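Local coordinates for anopheles Plasmodium-responsive Leucine-rich repeat protein 1B (Anopheles gambiae, PDB 4XGO) that probably takes part in the mosquito's response to Plasmodium and probably interacts with LRIM1, this chain being its leucine-rich repeat domain, at residues V178-T183 with N200-V205; N169-V174 with L185-N190; I110-F115 with H133-L138; F287-S292 with R315-P320. All coordinates share one frame; numbering follows the deposited sequence.

How the interactions relate
Interactions 1 to 3 each join consecutive turns of the leucine-rich repeat solenoid. Interaction 4 lies near its C-terminal end, where the last loops meet helix 307-316. Interaction 2 is buried, and a side-chain amide bonding to backbone groups leads it. Interactions 1 and 3 are partly buried. Interaction 1 relies on main-chain bonds, a shared water and apolar side chains, whereas interaction 3 adds a histidine–carboxylate bond. Interaction 4 is at the surface and has one hydrogen bond. The segments of interactions 1 and 2 alternate along the chain, and the two contacts touch where Leu204 CD2 lies 3.8 Å from Leu185 CB. The centres of interactions 3 and 4 are about 50 Å apart.

Interaction 1 (V178-T183 with N200-V205); sequences VNVELT and NYPGLV. Unlike the reference sequence in segment 200-205: Val205 (reference Thr).
Leu182, Tyr201 and Leu204 form the tight, buried part of this contact. Leu182 CG is anti to its backbone N (chi1 -177°), and its CD2 branch meets the Tyr201 ring at CD1, 3.7 Å away. Leu204 runs alongside Leu182 and points the same way, with Leu204 CD2 3.7 Å from Leu182 CG. The tyrosine ring also meets Asn179 CB through CE1. The two segments hold matching places in successive leucine-rich repeats, just ahead of strands 184-186 and 206-208. A main-chain bond near each end joins the turns: Asn179 N to Asn200 O at 2.9 Å, and Val205 N to Thr183 O at 2.8 Å. Between them, one water donates to Asn179 O and Leu182 O and accepts from Gly203 N. Gly203 has no side chain, so its CA comes within 3.6 Å of Val180 O. Asn179 OD1 turns back in an Asx motif to accept from Leu182 N, while Asn179 ND2 bonds to Pro158 O and Val161 O. The solvent side is looser. There Val180 CG1 only grazes Pro202 CG at 4.1 Å, and exposed Val178 crosses Asn200 at about a right angle.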
# COMPACT_ATOMS: atom_id res chain seq x y z
N VAL A 178 -19.05 -27.81 16.32
CA VAL A 178 -19.25 -28.45 15.02
C VAL A 178 -20.06 -27.48 14.17
O VAL A 178 -21.06 -26.89 14.63
CB VAL A 178 -19.93 -29.83 15.16
CG1 VAL A 178 -20.42 -30.34 13.82
CG2 VAL A 178 -18.96 -30.83 15.77
N ASN A 179 -19.59 -27.27 12.95
CA ASN A 179 -20.20 -26.31 12.05
C ASN A 179 -20.39 -27.02 10.73
O ASN A 179 -19.42 -27.32 10.05
CB ASN A 179 -19.30 -25.07 11.92
CG ASN A 179 -19.77 -24.08 10.85
OD1 ASN A 179 -20.60 -24.39 10.02
ND2 ASN A 179 -19.23 -22.88 10.89
N VAL A 180 -21.64 -27.30 10.37
CA VAL A 180 -21.95 -28.01 9.12
C VAL A 180 -22.16 -27.06 7.94
O VAL A 180 -22.26 -27.51 6.80
CB VAL A 180 -23.20 -28.92 9.27
CG1 VAL A 180 -23.11 -29.71 10.56
CG2 VAL A 180 -24.50 -28.13 9.20
N GLU A 181 -22.22 -25.76 8.20
CA GLU A 181 -22.42 -24.77 7.15
C GLU A 181 -21.13 -24.30 6.48
O GLU A 181 -21.18 -23.79 5.36
CB GLU A 181 -23.15 -23.54 7.70
CG GLU A 181 -24.57 -23.85 8.17
CD GLU A 181 -25.45 -24.35 7.05
OE1 GLU A 181 -26.21 -25.32 7.27
OE2 GLU A 181 -25.38 -23.77 5.93
N LEU A 182 -20.01 -24.43 7.18
CA LEU A 182 -18.72 -23.93 6.67
C LEU A 182 -18.34 -24.63 5.36
O LEU A 182 -18.17 -25.85 5.31
CB LEU A 182 -17.61 -24.13 7.70
CG LEU A 182 -16.22 -23.59 7.34
CD1 LEU A 182 -16.26 -22.10 7.04
CD2 LEU A 182 -15.19 -23.88 8.44
N THR A 183 -18.18 -23.82 4.33
CA THR A 183 -18.05 -24.25 2.94
C THR A 183 -16.66 -23.93 2.39
O THR A 183 -16.05 -24.76 1.71
CB THR A 183 -19.15 -23.56 2.08
OG1 THR A 183 -20.44 -24.02 2.53
CG2 THR A 183 -19.02 -23.85 0.61
N ASN A 200 -14.76 -31.56 12.47
CA ASN A 200 -15.87 -30.71 12.93
C ASN A 200 -16.52 -29.85 11.83
O ASN A 200 -17.46 -29.09 12.12
CB ASN A 200 -15.39 -29.79 14.05
CG ASN A 200 -14.92 -30.54 15.27
OD1 ASN A 200 -15.33 -31.67 15.54
ND2 ASN A 200 -14.04 -29.91 16.04
N TYR A 201 -16.04 -30.00 10.58
CA TYR A 201 -16.51 -29.21 9.44
C TYR A 201 -16.88 -30.09 8.24
O TYR A 201 -16.20 -30.08 7.20
CB TYR A 201 -15.45 -28.15 9.08
CG TYR A 201 -15.04 -27.40 10.31
CD1 TYR A 201 -15.92 -26.50 10.90
CD2 TYR A 201 -13.84 -27.65 10.93
CE1 TYR A 201 -15.59 -25.83 12.06
CE2 TYR A 201 -13.49 -26.98 12.10
CZ TYR A 201 -14.38 -26.08 12.66
OH TYR A 201 -14.06 -25.42 13.83
N PRO A 202 -17.99 -30.86 8.37
CA PRO A 202 -18.33 -31.84 7.34
C PRO A 202 -18.91 -31.26 6.05
O PRO A 202 -19.06 -32.00 5.07
CB PRO A 202 -19.37 -32.73 8.05
CG PRO A 202 -19.98 -31.85 9.07
CD PRO A 202 -18.88 -30.94 9.54
N GLY A 203 -19.20 -29.95 6.04
CA GLY A 203 -19.78 -29.30 4.87
C GLY A 203 -18.76 -28.66 3.94
O GLY A 203 -19.12 -28.05 2.93
N LEU A 204 -17.48 -28.78 4.28
CA LEU A 204 -16.43 -28.10 3.55
C LEU A 204 -16.38 -28.52 2.10
O LEU A 204 -16.46 -29.72 1.79
CB LEU A 204 -15.08 -28.35 4.21
CG LEU A 204 -14.76 -27.53 5.46
CD1 LEU A 204 -13.50 -28.08 6.09
CD2 LEU A 204 -14.58 -26.06 5.07
N VAL A 205 -16.28 -27.52 1.23
CA VAL A 205 -16.14 -27.70 -0.21
C VAL A 205 -14.73 -27.35 -0.68
O VAL A 205 -14.15 -28.05 -1.52
CB VAL A 205 -17.20 -26.85 -0.95
CG1 VAL A 205 -17.01 -26.96 -2.46
CG2 VAL A 205 -18.59 -27.32 -0.55
O HOH W 1 -18.52 -27.66 7.39

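Interaction 2 (N169-V174 with L185-N190); sequences NTINVV and LKLQHN
Asn190 and Ile171 lie side by side and point the same way, so the amide of one runs along the branched chain of the other. The Ile171 CG1 branch is anti to its carbonyl carbon (chi1 -68°) and passes the Asn190 amide on its way to CD1. At the tip, Ile171 CD1 faces Leu187 CD2 at 4.2 Å, a light apolar contact. Leu187 CG is likewise anti to its carbonyl carbon, which brings the CD2 end towards the isoleucine.

The amide of Asn190 works in two directions. Asn190 OD1 accepts from Ile171 N at 2.9 Å with an angle of 171°, although the place of this oxygen is less certain because it crowds a neighbouring atom. Asn169 N makes only weak bonds, to Asn190 OD1 and to His189 O. On the other branch, Asn190 ND2 donates to Leu187 O at 2.9 Å. That carbonyl lies close to the amide plane, but the donor stands above the plane of the Leu187 carbonyl. Asn190 ND2 also bonds to Ala166 O.

Asn169 does the same one turn earlier, with OD1 taking Leu152 N and ND2 giving to Val147 O and Ala166 O. This is the asparagine ladder of leucine-rich repeats. Its chemistry implies that buried amides satisfy main-chain groups that the turning backbone leaves without strand partners.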
# COMPACT_ATOMS: atom_id res chain seq x y z
N ASN A 169 -1.73 -15.69 9.02
CA ASN A 169 -1.65 -15.47 10.47
C ASN A 169 -0.53 -16.38 10.99
O ASN A 169 0.33 -16.77 10.20
CB ASN A 169 -3.00 -15.75 11.12
CG ASN A 169 -3.92 -14.55 11.08
OD1 ASN A 169 -3.81 -13.64 11.91
ND2 ASN A 169 -4.82 -14.52 10.10
N THR A 170 -0.52 -16.69 12.28
CA THR A 170 0.41 -17.69 12.84
C THR A 170 -0.37 -18.78 13.56
O THR A 170 0.00 -19.24 14.67
CB THR A 170 1.45 -17.05 13.80
OG1 THR A 170 0.81 -16.39 14.89
CG2 THR A 170 2.30 -16.05 13.06
N ILE A 171 -1.47 -19.20 12.95
CA ILE A 171 -2.42 -20.09 13.61
C ILE A 171 -1.84 -21.50 13.76
O ILE A 171 -1.38 -22.08 12.77
CB ILE A 171 -3.74 -20.12 12.83
CG1 ILE A 171 -4.43 -18.75 12.94
CG2 ILE A 171 -4.68 -21.19 13.33
CD1 ILE A 171 -5.49 -18.52 11.87
N ASN A 172 -1.83 -22.01 14.99
CA ASN A 172 -1.49 -23.42 15.25
C ASN A 172 -2.60 -24.24 15.93
O ASN A 172 -2.46 -25.44 16.12
CB ASN A 172 -0.20 -23.50 16.04
CG ASN A 172 -0.23 -22.68 17.32
OD1 ASN A 172 -1.28 -22.41 17.88
ND2 ASN A 172 0.94 -22.26 17.77
N VAL A 173 -3.69 -23.57 16.30
CA VAL A 173 -4.83 -24.19 16.95
C VAL A 173 -6.13 -23.70 16.34
O VAL A 173 -6.35 -22.49 16.26
CB VAL A 173 -4.85 -23.83 18.46
CG1 VAL A 173 -6.14 -24.30 19.13
CG2 VAL A 173 -3.63 -24.43 19.16
N VAL A 174 -6.99 -24.64 15.97
CA VAL A 174 -8.33 -24.34 15.52
C VAL A 174 -9.31 -24.96 16.51
O VAL A 174 -9.15 -26.14 16.88
CB VAL A 174 -8.59 -24.93 14.13
CG1 VAL A 174 -10.04 -24.71 13.71
CG2 VAL A 174 -7.62 -24.35 13.11
N LEU A 185 -12.88 -22.51 3.50
CA LEU A 185 -11.95 -22.21 4.59
C LEU A 185 -10.54 -21.97 4.03
O LEU A 185 -9.91 -22.88 3.45
CB LEU A 185 -11.91 -23.37 5.58
CG LEU A 185 -11.02 -23.22 6.82
CD1 LEU A 185 -11.39 -21.99 7.62
CD2 LEU A 185 -11.12 -24.49 7.66
N LYS A 186 -10.06 -20.75 4.22
CA LYS A 186 -8.74 -20.37 3.75
C LYS A 186 -7.84 -20.18 4.95
O LYS A 186 -8.06 -19.27 5.76
CB LYS A 186 -8.81 -19.07 2.96
CG LYS A 186 -9.86 -19.02 1.90
CD LYS A 186 -9.70 -20.09 0.87
CE LYS A 186 -8.51 -19.86 -0.04
NZ LYS A 186 -8.63 -18.63 -0.89
N LEU A 187 -6.88 -21.09 5.09
CA LEU A 187 -5.90 -21.10 6.18
C LEU A 187 -4.45 -21.11 5.69
O LEU A 187 -3.53 -21.43 6.45
CB LEU A 187 -6.16 -22.30 7.11
CG LEU A 187 -7.37 -22.16 8.02
CD1 LEU A 187 -7.77 -23.45 8.70
CD2 LEU A 187 -7.11 -21.07 9.02
N GLN A 188 -4.24 -20.75 4.43
CA GLN A 188 -2.88 -20.78 3.87
C GLN A 188 -1.99 -19.76 4.58
O GLN A 188 -2.49 -18.72 5.05
CB GLN A 188 -2.89 -20.57 2.35
CG GLN A 188 -3.31 -19.20 1.84
CD GLN A 188 -4.81 -19.02 1.67
OE1 GLN A 188 -5.62 -19.78 2.19
NE2 GLN A 188 -5.18 -18.00 0.87
N HIS A 189 -0.71 -20.09 4.71
CA HIS A 189 0.28 -19.23 5.36
C HIS A 189 -0.06 -19.10 6.84
O HIS A 189 -0.41 -18.02 7.34
CB HIS A 189 0.39 -17.84 4.68
CG HIS A 189 0.96 -17.89 3.29
ND1 HIS A 189 2.32 -17.88 3.03
CD2 HIS A 189 0.35 -17.94 2.09
CE1 HIS A 189 2.51 -17.93 1.72
NE2 HIS A 189 1.33 -17.97 1.13
N ASN A 190 0.02 -20.24 7.53
CA ASN A 190 -0.16 -20.31 8.96
C ASN A 190 0.85 -21.28 9.56
O ASN A 190 1.85 -21.60 8.89
CB ASN A 190 -1.61 -20.66 9.31
CG ASN A 190 -2.49 -19.42 9.38
OD1 ASN A 190 -2.23 -18.54 10.20
ND2 ASN A 190 -3.46 -19.31 8.49

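Interaction 3 (I110-F115 with H133-L138); sequences IEDDTF and HVDLAL
Asp112 reaches across from one turn to the next. Asp112 CB packs against Leu138 CD1 at 3.6 Å, and the two side chains cross at about a right angle. Asp112 CG is anti to the carbonyl carbon (chi1 -69°), with Leu138 CD1 3.9 Å away. From CG the carboxylate divides its work. Asp112 OD1 accepts from His133 NE2 at 2.7 Å through its syn lone pair, and the bond is nearly straight at 170°. The oxygen lies close to the plane of the imidazole, and the carboxylate and ring planes are 27° apart. Asp112 OD1 also accepts a hydrogen bond from a water that donates to Ile110 O and accepts from Asp135 N. OD2 accepts from a second water, which reaches Asp135 OD2 only weakly. The two carboxylates are near each other, so this water may ease their repulsion.

The histidine is set by CG anti to its backbone N, which sends the ring towards the aspartate. Its other nitrogen, ND1, bonds to a glycerol that probably came from the crystallisation liquor. The NE2 proton points at an acid, which could favour a charged imidazole, though its charge is not known.

Beside this polar group the backbones are joined by Ile110 N and His133 O at 3.0 Å, a bond nearly along the carbonyl axis. Buried Ile110 and Val134 run alongside each other, with Ile110 CB 3.8 Å from Val134 CG2. Such stacking of equivalent loop positions between strands 99-101, 123-125 and 144-146 is typical of neighbouring coils in a leucine-rich repeat solenoid.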
# COMPACT_ATOMS: atom_id res chain seq x y z
N ILE A 110 -9.57 -7.42 19.71
CA ILE A 110 -11.01 -7.22 19.82
C ILE A 110 -11.44 -7.87 21.11
O ILE A 110 -11.37 -9.10 21.22
CB ILE A 110 -11.79 -7.93 18.69
CG1 ILE A 110 -11.35 -7.44 17.32
CG2 ILE A 110 -13.29 -7.77 18.90
CD1 ILE A 110 -11.61 -5.98 17.04
N GLU A 111 -11.91 -7.08 22.07
CA GLU A 111 -12.34 -7.64 23.36
C GLU A 111 -13.64 -8.43 23.21
O GLU A 111 -14.46 -8.17 22.33
CB GLU A 111 -12.51 -6.57 24.42
CG GLU A 111 -11.27 -5.70 24.63
CD GLU A 111 -10.02 -6.48 24.97
OE1 GLU A 111 -10.09 -7.64 25.48
OE2 GLU A 111 -8.94 -5.93 24.72
N ASP A 112 -13.82 -9.40 24.10
CA ASP A 112 -14.89 -10.38 23.97
C ASP A 112 -16.32 -9.81 24.03
O ASP A 112 -17.22 -10.44 23.52
CB ASP A 112 -14.72 -11.50 25.00
CG ASP A 112 -13.53 -12.39 24.72
OD1 ASP A 112 -12.79 -12.20 23.71
OD2 ASP A 112 -13.33 -13.33 25.53
N ASP A 113 -16.52 -8.63 24.64
CA ASP A 113 -17.86 -8.03 24.71
C ASP A 113 -18.19 -7.07 23.53
O ASP A 113 -19.28 -6.53 23.45
CB ASP A 113 -18.12 -7.37 26.07
CG ASP A 113 -17.18 -6.20 26.38
OD1 ASP A 113 -16.28 -5.87 25.58
OD2 ASP A 113 -17.33 -5.62 27.49
N THR A 114 -17.25 -6.92 22.60
CA THR A 114 -17.37 -5.93 21.53
C THR A 114 -18.67 -6.13 20.74
O THR A 114 -19.39 -5.16 20.45
CB THR A 114 -16.15 -6.00 20.59
OG1 THR A 114 -14.96 -5.72 21.34
CG2 THR A 114 -16.26 -4.98 19.47
N PHE A 115 -19.00 -7.39 20.44
CA PHE A 115 -20.13 -7.72 19.57
C PHE A 115 -21.32 -8.35 20.31
O PHE A 115 -22.13 -9.06 19.70
CB PHE A 115 -19.63 -8.60 18.41
CG PHE A 115 -18.62 -7.91 17.54
CD1 PHE A 115 -19.00 -6.84 16.73
CD2 PHE A 115 -17.30 -8.33 17.51
CE1 PHE A 115 -18.08 -6.20 15.93
CE2 PHE A 115 -16.37 -7.69 16.70
CZ PHE A 115 -16.76 -6.62 15.91
N HIS A 133 -5.83 -11.29 19.25
CA HIS A 133 -6.98 -11.86 19.89
C HIS A 133 -8.26 -11.36 19.23
O HIS A 133 -8.47 -10.15 19.14
CB HIS A 133 -7.02 -11.46 21.36
CG HIS A 133 -8.20 -12.00 22.09
ND1 HIS A 133 -8.24 -13.29 22.59
CD2 HIS A 133 -9.41 -11.46 22.36
CE1 HIS A 133 -9.41 -13.50 23.18
NE2 HIS A 133 -10.14 -12.40 23.04
N VAL A 134 -9.09 -12.30 18.81
CA VAL A 134 -10.48 -12.05 18.48
C VAL A 134 -11.24 -13.37 18.60
O VAL A 134 -10.94 -14.33 17.89
CB VAL A 134 -10.68 -11.40 17.09
CG1 VAL A 134 -10.03 -12.21 15.98
CG2 VAL A 134 -12.17 -11.19 16.83
N ASP A 135 -12.21 -13.41 19.52
CA ASP A 135 -13.00 -14.63 19.71
C ASP A 135 -14.25 -14.58 18.84
O ASP A 135 -15.33 -14.13 19.28
CB ASP A 135 -13.38 -14.84 21.19
CG ASP A 135 -14.05 -16.20 21.43
OD1 ASP A 135 -14.44 -16.86 20.45
OD2 ASP A 135 -14.18 -16.62 22.61
N LEU A 136 -14.10 -15.04 17.60
CA LEU A 136 -15.20 -15.03 16.64
C LEU A 136 -16.32 -15.97 17.03
O LEU A 136 -17.47 -15.76 16.66
CB LEU A 136 -14.69 -15.42 15.23
CG LEU A 136 -13.57 -14.56 14.64
CD1 LEU A 136 -12.92 -15.28 13.45
CD2 LEU A 136 -14.12 -13.19 14.25
N ALA A 137 -15.99 -17.00 17.81
CA ALA A 137 -16.94 -18.04 18.21
C ALA A 137 -18.06 -17.51 19.10
O ALA A 137 -19.11 -18.12 19.22
CB ALA A 137 -16.21 -19.19 18.89
N LEU A 138 -17.84 -16.35 19.71
CA LEU A 138 -18.86 -15.64 20.46
C LEU A 138 -19.96 -15.02 19.61
O LEU A 138 -20.99 -14.60 20.15
CB LEU A 138 -18.22 -14.52 21.28
CG LEU A 138 -17.51 -15.01 22.53
CD1 LEU A 138 -16.76 -13.85 23.19
CD2 LEU A 138 -18.51 -15.64 23.49
O HOH W 2 -12.98 -11.13 21.12
O HOH W 3 -11.76 -15.47 24.69

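Interaction 4 (F287-S292 with R315-P320); sequences FKLSTS and RNVAQP
Asn316 is the centre of this surface contact. Asn316 ND2 donates to Leu289 O at 2.9 Å, with an angle of 157°. The donor lies in the plane of the Leu289 carbonyl, and the oxygen is close to the amide plane. Thr291 CG2 rests against the same amide, 3.5 Å from Asn316 CG, and the two side chains cross obliquely. Asn316 CB approaches Ser290 O at 3.5 Å. Thr291 CA lies 3.5 Å from Asn316 O in a CA-H...O contact, so both the side chain and the main chain of Asn316 take part. Next to this polar group, Leu289 CD1 meets Val317 CG2 at 3.8 Å.

Torsions set these groups in place. Asn316 CG is anti to its carbonyl carbon (chi1 -65°), and Thr291 CG2 is also anti to its carbonyl carbon, with OG1 in the crowded position. Further out, Ser290 OG bonds to Asp272 OD1 and Ser292 OG to Asp272 O, which ties the loop to the preceding turn. Leu289 also packs on Phe271, Leu295 and Leu313.

Residues 287-292 belong to the loop between strands 276-278 and 297-299. The segment with Asn316 continues from helix 307-316, which follows the last strand of the solenoid and begins at disulfide-bonded Cys307, consistent with a C-terminal cap.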
# COMPACT_ATOMS: atom_id res chain seq x y z
N PHE A 287 4.66 -43.84 -8.58
CA PHE A 287 3.30 -43.40 -8.31
C PHE A 287 2.40 -44.07 -9.34
O PHE A 287 2.82 -44.30 -10.47
CB PHE A 287 3.22 -41.87 -8.45
CG PHE A 287 1.85 -41.33 -8.21
CD1 PHE A 287 1.28 -41.38 -6.95
CD2 PHE A 287 1.12 -40.78 -9.26
CE1 PHE A 287 0.00 -40.87 -6.74
CE2 PHE A 287 -0.16 -40.30 -9.06
CZ PHE A 287 -0.71 -40.33 -7.80
N LYS A 288 1.17 -44.39 -8.96
CA LYS A 288 0.25 -45.10 -9.83
C LYS A 288 -1.07 -44.36 -9.97
O LYS A 288 -1.54 -43.75 -9.02
CB LYS A 288 -0.04 -46.49 -9.26
CG LYS A 288 1.19 -47.38 -9.19
CD LYS A 288 0.85 -48.72 -8.55
CE LYS A 288 1.96 -49.73 -8.79
NZ LYS A 288 1.82 -50.92 -7.91
N LEU A 289 -1.64 -44.43 -11.16
CA LEU A 289 -3.02 -44.02 -11.40
C LEU A 289 -3.69 -45.09 -12.26
O LEU A 289 -3.03 -45.83 -12.98
CB LEU A 289 -3.07 -42.67 -12.12
CG LEU A 289 -2.62 -41.40 -11.39
CD1 LEU A 289 -2.68 -40.22 -12.36
CD2 LEU A 289 -3.47 -41.12 -10.16
N SER A 290 -5.02 -45.17 -12.17
CA SER A 290 -5.79 -46.03 -13.07
C SER A 290 -5.97 -45.31 -14.42
O SER A 290 -5.40 -44.24 -14.64
CB SER A 290 -7.16 -46.34 -12.46
OG SER A 290 -8.02 -45.23 -12.63
N THR A 291 -6.77 -45.88 -15.32
CA THR A 291 -6.91 -45.33 -16.67
C THR A 291 -8.14 -44.42 -16.82
O THR A 291 -8.88 -44.52 -17.80
CB THR A 291 -7.01 -46.47 -17.70
OG1 THR A 291 -8.12 -47.30 -17.37
CG2 THR A 291 -5.74 -47.31 -17.70
N SER A 292 -8.34 -43.51 -15.86
CA SER A 292 -9.52 -42.64 -15.85
C SER A 292 -9.38 -41.46 -16.81
O SER A 292 -8.32 -40.83 -16.88
CB SER A 292 -9.78 -42.12 -14.43
OG SER A 292 -11.05 -41.48 -14.33
N ARG A 315 0.97 -44.36 -20.01
CA ARG A 315 0.11 -45.36 -20.64
C ARG A 315 -1.33 -45.31 -20.10
O ARG A 315 -2.27 -45.68 -20.81
CB ARG A 315 0.70 -46.77 -20.49
CG ARG A 315 1.91 -47.02 -21.37
CD ARG A 315 2.36 -48.48 -21.35
NE ARG A 315 2.93 -48.86 -20.06
N ASN A 316 -1.51 -44.86 -18.86
CA ASN A 316 -2.84 -44.76 -18.25
C ASN A 316 -3.50 -43.37 -18.33
O ASN A 316 -4.72 -43.26 -18.36
CB ASN A 316 -2.79 -45.23 -16.79
CG ASN A 316 -2.45 -46.71 -16.67
OD1 ASN A 316 -2.02 -47.34 -17.63
ND2 ASN A 316 -2.66 -47.26 -15.49
N VAL A 317 -2.69 -42.32 -18.36
CA VAL A 317 -3.19 -40.94 -18.46
C VAL A 317 -3.25 -40.49 -19.92
O VAL A 317 -2.43 -40.90 -20.74
CB VAL A 317 -2.29 -39.98 -17.64
CG1 VAL A 317 -2.70 -38.53 -17.85
CG2 VAL A 317 -2.34 -40.36 -16.17
N ALA A 318 -4.24 -39.66 -20.25
CA ALA A 318 -4.39 -39.08 -21.59
C ALA A 318 -3.24 -38.13 -21.92
O ALA A 318 -2.76 -37.39 -21.05
CB ALA A 318 -5.72 -38.35 -21.71
N GLN A 319 -2.83 -38.13 -23.19
CA GLN A 319 -1.64 -37.41 -23.66
C GLN A 319 -1.51 -35.95 -23.23
O GLN A 319 -0.43 -35.51 -22.85
N PRO A 320 -2.63 -35.20 -23.26
CA PRO A 320 -2.67 -33.77 -22.98
C PRO A 320 -2.76 -33.38 -21.49
O PRO A 320 -2.56 -32.21 -21.17